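Local coordinates for protein RPA0582 (Rhodopseudomonas palustris, PDB 3HHL) that is of unknown function but adopts the dimeric alpha-beta-barrel fold as a member of the DUF1330 family, at residues L28-R34 with A120-L126. Residue numbers count along the deposited sequence, not the author numbering.
Sequences LNLVRLR and AVEDSRL
Strands 28-33 and 124-126 run antiparallel; their axes approach to 4.6 Å, at 168° between N-to-C directions. N29 pairs with L126, L30 with R125, V31 with S124 and R32 with D123. L30 and R125 form a hydrogen-bonded pair: L30 N gives to R125 O at 2.9 Å, and R125 N to L30 O at 2.8 Å. In the R32-D123 pair, R32 N gives to D123 O at 2.8 Å. R32 O accepts twice, from D123 N at 3.3 Å and E122 N at 2.8 Å. This is a classic beta bulge: E122 has helical phi/psi (-85/-38), and the register shifts by one, so L33 pairs with V121. R34 N then gives to A120 O at 2.8 Å.

The R32 side chain is extended, and R32 NE forms a salt bridge to E122 OE2 at 3.2 Å; its NH1 bonds to the carbonyl of D84. R125 NH1 reaches D123 OD1 at 2.9 Å in a salt bridge and S124 O at 2.8 Å. S124 OG bonds to H5 and R117. One water donates to N29 OD1 at 2.6 Å and R125 O at 3.1 Å. V31 CG1 meets V121 CG2 at 3.7 Å. V31 also touches Y51 of helix 47-64.

L126 also pairs with a strand of the partner subunit, continuing the sheet across the interface, as in dimeric alpha-beta barrels.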
ATOM      1  N   LEU C  28      -1.837   6.634   1.855  1.00 33.18           N
ATOM      2  CA  LEU C  28      -1.998   5.442   1.025  1.00 32.80           C
ATOM      3  C   LEU C  28      -3.313   4.790   1.357  1.00 32.83           C
ATOM      4  O   LEU C  28      -3.523   4.379   2.498  1.00 32.89           O
ATOM      5  CB  LEU C  28      -0.859   4.469   1.248  1.00 31.89           C
ATOM      6  CG  LEU C  28      -0.940   3.110   0.562  1.00 32.12           C
ATOM      7  CD1 LEU C  28      -1.156   3.219  -0.957  1.00 29.87           C
ATOM      8  CD2 LEU C  28       0.329   2.289   0.880  1.00 30.72           C
ATOM      9  N   ASN C  29      -4.186   4.703   0.364  1.00 32.81           N
ATOM     10  CA  ASN C  29      -5.533   4.148   0.533  1.00 32.94           C
ATOM     11  C   ASN C  29      -5.612   2.773  -0.163  1.00 33.39           C
ATOM     12  O   ASN C  29      -5.374   2.678  -1.386  1.00 34.17           O
ATOM     13  CB  ASN C  29      -6.568   5.077  -0.134  1.00 33.31           C
ATOM     14  CG  ASN C  29      -6.903   6.313   0.684  1.00 33.18           C
ATOM     15  OD1 ASN C  29      -7.945   6.347   1.319  1.00 36.69           O
ATOM     16  ND2 ASN C  29      -6.051   7.351   0.633  1.00 33.13           N
ATOM     17  N   LEU C  30      -5.945   1.721   0.577  1.00 33.40           N
ATOM     18  CA  LEU C  30      -6.284   0.431  -0.015  1.00 34.01           C
ATOM     19  C   LEU C  30      -7.783   0.232   0.223  1.00 35.26           C
ATOM     20  O   LEU C  30      -8.219   0.134   1.371  1.00 36.02           O
ATOM     21  CB  LEU C  30      -5.480  -0.700   0.599  1.00 33.72           C
ATOM     22  CG  LEU C  30      -3.966  -0.443   0.737  1.00 36.25           C
ATOM     23  CD1 LEU C  30      -3.327  -1.555   1.514  1.00 35.06           C
ATOM     24  CD2 LEU C  30      -3.223  -0.228  -0.612  1.00 34.17           C
ATOM     25  N   VAL C  31      -8.598   0.208  -0.829  1.00 35.63           N
ATOM     26  CA  VAL C  31     -10.042   0.133  -0.597  1.00 36.16           C
ATOM     27  C   VAL C  31     -10.702  -1.075  -1.250  1.00 36.67           C
ATOM     28  O   VAL C  31     -10.540  -1.304  -2.467  1.00 37.29           O
ATOM     29  CB  VAL C  31     -10.784   1.381  -1.113  1.00 36.47           C
ATOM     30  CG1 VAL C  31     -12.245   1.289  -0.692  1.00 35.48           C
ATOM     31  CG2 VAL C  31     -10.118   2.663  -0.616  1.00 35.74           C
ATOM     32  N   ARG C  32     -11.454  -1.833  -0.459  0.50 36.42           N
ATOM     33  CA  ARG C  32     -12.199  -2.950  -0.987  0.50 36.90           C
ATOM     34  C   ARG C  32     -13.681  -2.646  -0.880  0.50 36.88           C
ATOM     35  O   ARG C  32     -14.188  -2.431   0.214  0.50 37.18           O
ATOM     36  CB  ARG C  32     -11.867  -4.222  -0.226  0.50 37.25           C
ATOM     37  CG  ARG C  32     -12.489  -5.471  -0.843  0.50 37.91           C
ATOM     38  CD  ARG C  32     -11.977  -6.729  -0.155  0.50 39.67           C
ATOM     39  NE  ARG C  32     -12.805  -7.902  -0.421  0.50 40.52           N
ATOM     40  CZ  ARG C  32     -12.378  -9.151  -0.294  0.50 40.30           C
ATOM     41  NH1 ARG C  32     -11.122  -9.391   0.067  0.50 40.57           N
ATOM     42  NH2 ARG C  32     -13.201 -10.151  -0.543  0.50 39.18           N
ATOM     43  N   LEU C  33     -14.368  -2.629  -2.017  1.00 36.59           N
ATOM     44  CA  LEU C  33     -15.754  -2.219  -2.067  1.00 36.81           C
ATOM     45  C   LEU C  33     -16.749  -3.366  -1.874  1.00 37.29           C
ATOM     46  O   LEU C  33     -16.510  -4.495  -2.288  1.00 36.78           O
ATOM     47  CB  LEU C  33     -16.028  -1.536  -3.403  1.00 36.99           C
ATOM     48  CG  LEU C  33     -15.286  -0.215  -3.691  1.00 36.16           C
ATOM     49  CD1 LEU C  33     -15.559   0.215  -5.117  1.00 32.31           C
ATOM     50  CD2 LEU C  33     -15.688   0.848  -2.699  1.00 33.95           C
ATOM     51  N   ARG C  34     -17.888  -3.053  -1.261  1.00 38.03           N
ATOM     52  CA  ARG C  34     -19.005  -3.991  -1.202  1.00 38.65           C
ATOM     53  C   ARG C  34     -19.609  -4.178  -2.576  1.00 38.80           C
ATOM     54  O   ARG C  34     -19.712  -3.220  -3.346  1.00 39.26           O
ATOM     55  CB  ARG C  34     -20.119  -3.460  -0.330  1.00 38.83           C
ATOM     56  CG  ARG C  34     -19.852  -3.458   1.120  1.00 39.72           C
ATOM     57  CD  ARG C  34     -21.053  -2.901   1.870  1.00 42.29           C
ATOM     58  NE  ARG C  34     -20.624  -2.536   3.207  1.00 44.91           N
ATOM     59  CZ  ARG C  34     -20.465  -3.398   4.207  1.00 44.96           C
ATOM     60  NH1 ARG C  34     -20.750  -4.692   4.028  1.00 44.57           N
ATOM     61  NH2 ARG C  34     -20.021  -2.959   5.388  1.00 43.72           N
ATOM     62  N   ALA C 120     -20.087   2.296   1.082  1.00 35.79           N
ATOM     63  CA  ALA C 120     -19.398   1.625  -0.030  1.00 35.41           C
ATOM     64  C   ALA C 120     -18.400   0.581   0.436  1.00 35.86           C
ATOM     65  O   ALA C 120     -18.238  -0.462  -0.218  1.00 35.25           O
ATOM     66  CB  ALA C 120     -18.670   2.632  -0.905  1.00 34.95           C
ATOM     67  N   VAL C 121     -17.694   0.886   1.533  1.00 36.13           N
ATOM     68  CA  VAL C 121     -16.446   0.190   1.805  1.00 35.74           C
ATOM     69  C   VAL C 121     -16.686  -1.068   2.633  1.00 36.62           C
ATOM     70  O   VAL C 121     -17.308  -1.026   3.687  1.00 37.29           O
ATOM     71  CB  VAL C 121     -15.420   1.122   2.465  1.00 35.55           C
ATOM     72  CG1 VAL C 121     -14.177   0.342   2.900  1.00 32.36           C
ATOM     73  CG2 VAL C 121     -15.067   2.263   1.511  1.00 33.39           C
ATOM     74  N   GLU C 122     -16.192  -2.188   2.137  1.00 36.67           N
ATOM     75  CA  GLU C 122     -16.250  -3.436   2.862  1.00 37.34           C
ATOM     76  C   GLU C 122     -15.089  -3.585   3.836  1.00 36.98           C
ATOM     77  O   GLU C 122     -15.258  -4.131   4.939  1.00 38.02           O
ATOM     78  CB  GLU C 122     -16.228  -4.596   1.875  1.00 38.21           C
ATOM     79  CG  GLU C 122     -16.703  -5.928   2.439  1.00 40.48           C
ATOM     80  CD  GLU C 122     -16.670  -7.018   1.377  1.00 45.12           C
ATOM     81  OE1 GLU C 122     -17.771  -7.303   0.810  1.00 45.81           O
ATOM     82  OE2 GLU C 122     -15.540  -7.533   1.102  1.00 46.95           O
ATOM     83  N   ASP C 123     -13.917  -3.123   3.420  1.00 36.43           N
ATOM     84  CA  ASP C 123     -12.684  -3.164   4.229  1.00 35.86           C
ATOM     85  C   ASP C 123     -11.715  -2.231   3.558  1.00 35.03           C
ATOM     86  O   ASP C 123     -11.794  -2.040   2.356  1.00 34.82           O
ATOM     87  CB  ASP C 123     -12.112  -4.572   4.197  1.00 35.87           C
ATOM     88  CG  ASP C 123     -10.967  -4.814   5.190  1.00 37.22           C
ATOM     89  OD1 ASP C 123     -10.770  -4.076   6.198  1.00 34.13           O
ATOM     90  OD2 ASP C 123     -10.265  -5.834   4.941  1.00 39.76           O
ATOM     91  N   SER C 124     -10.823  -1.632   4.331  1.00 34.87           N
ATOM     92  CA  SER C 124      -9.856  -0.668   3.788  1.00 34.67           C
ATOM     93  C   SER C 124      -8.685  -0.491   4.701  1.00 34.20           C
ATOM     94  O   SER C 124      -8.745  -0.855   5.859  1.00 34.28           O
ATOM     95  CB  SER C 124     -10.484   0.708   3.612  1.00 34.48           C
ATOM     96  OG  SER C 124     -10.997   1.179   4.853  1.00 35.55           O
ATOM     97  N   ARG C 125      -7.631   0.094   4.156  1.00 34.26           N
ATOM     98  CA  ARG C 125      -6.531   0.627   4.940  1.00 34.24           C
ATOM     99  C   ARG C 125      -6.296   2.048   4.531  1.00 34.08           C
ATOM    100  O   ARG C 125      -6.486   2.395   3.370  1.00 33.70           O
ATOM    101  CB  ARG C 125      -5.273  -0.155   4.670  1.00 34.65           C
ATOM    102  CG  ARG C 125      -5.392  -1.610   4.966  1.00 36.05           C
ATOM    103  CD  ARG C 125      -5.581  -1.820   6.446  1.00 38.24           C
ATOM    104  NE  ARG C 125      -5.637  -3.234   6.741  1.00 38.99           N
ATOM    105  CZ  ARG C 125      -6.747  -3.968   6.730  1.00 41.82           C
ATOM    106  NH1 ARG C 125      -7.944  -3.436   6.447  1.00 42.11           N
ATOM    107  NH2 ARG C 125      -6.661  -5.259   7.026  1.00 41.13           N
ATOM    108  N   LEU C 126      -5.928   2.883   5.501  1.00 34.36           N
ATOM    109  CA  LEU C 126      -5.501   4.244   5.226  1.00 34.22           C
ATOM    110  C   LEU C 126      -4.259   4.401   6.057  1.00 33.72           C
ATOM    111  O   LEU C 126      -4.334   4.472   7.265  1.00 33.86           O
ATOM    112  CB  LEU C 126      -6.589   5.248   5.626  1.00 35.05           C
ATOM    113  CG  LEU C 126      -6.382   6.746   5.348  1.00 35.50           C
ATOM    114  CD1 LEU C 126      -6.134   6.963   3.897  1.00 36.72           C
ATOM    115  CD2 LEU C 126      -7.588   7.551   5.821  1.00 34.22           C
TER
HETATM  116  O   HOH W   1      -8.831   4.132   2.426  1.00 44.88           O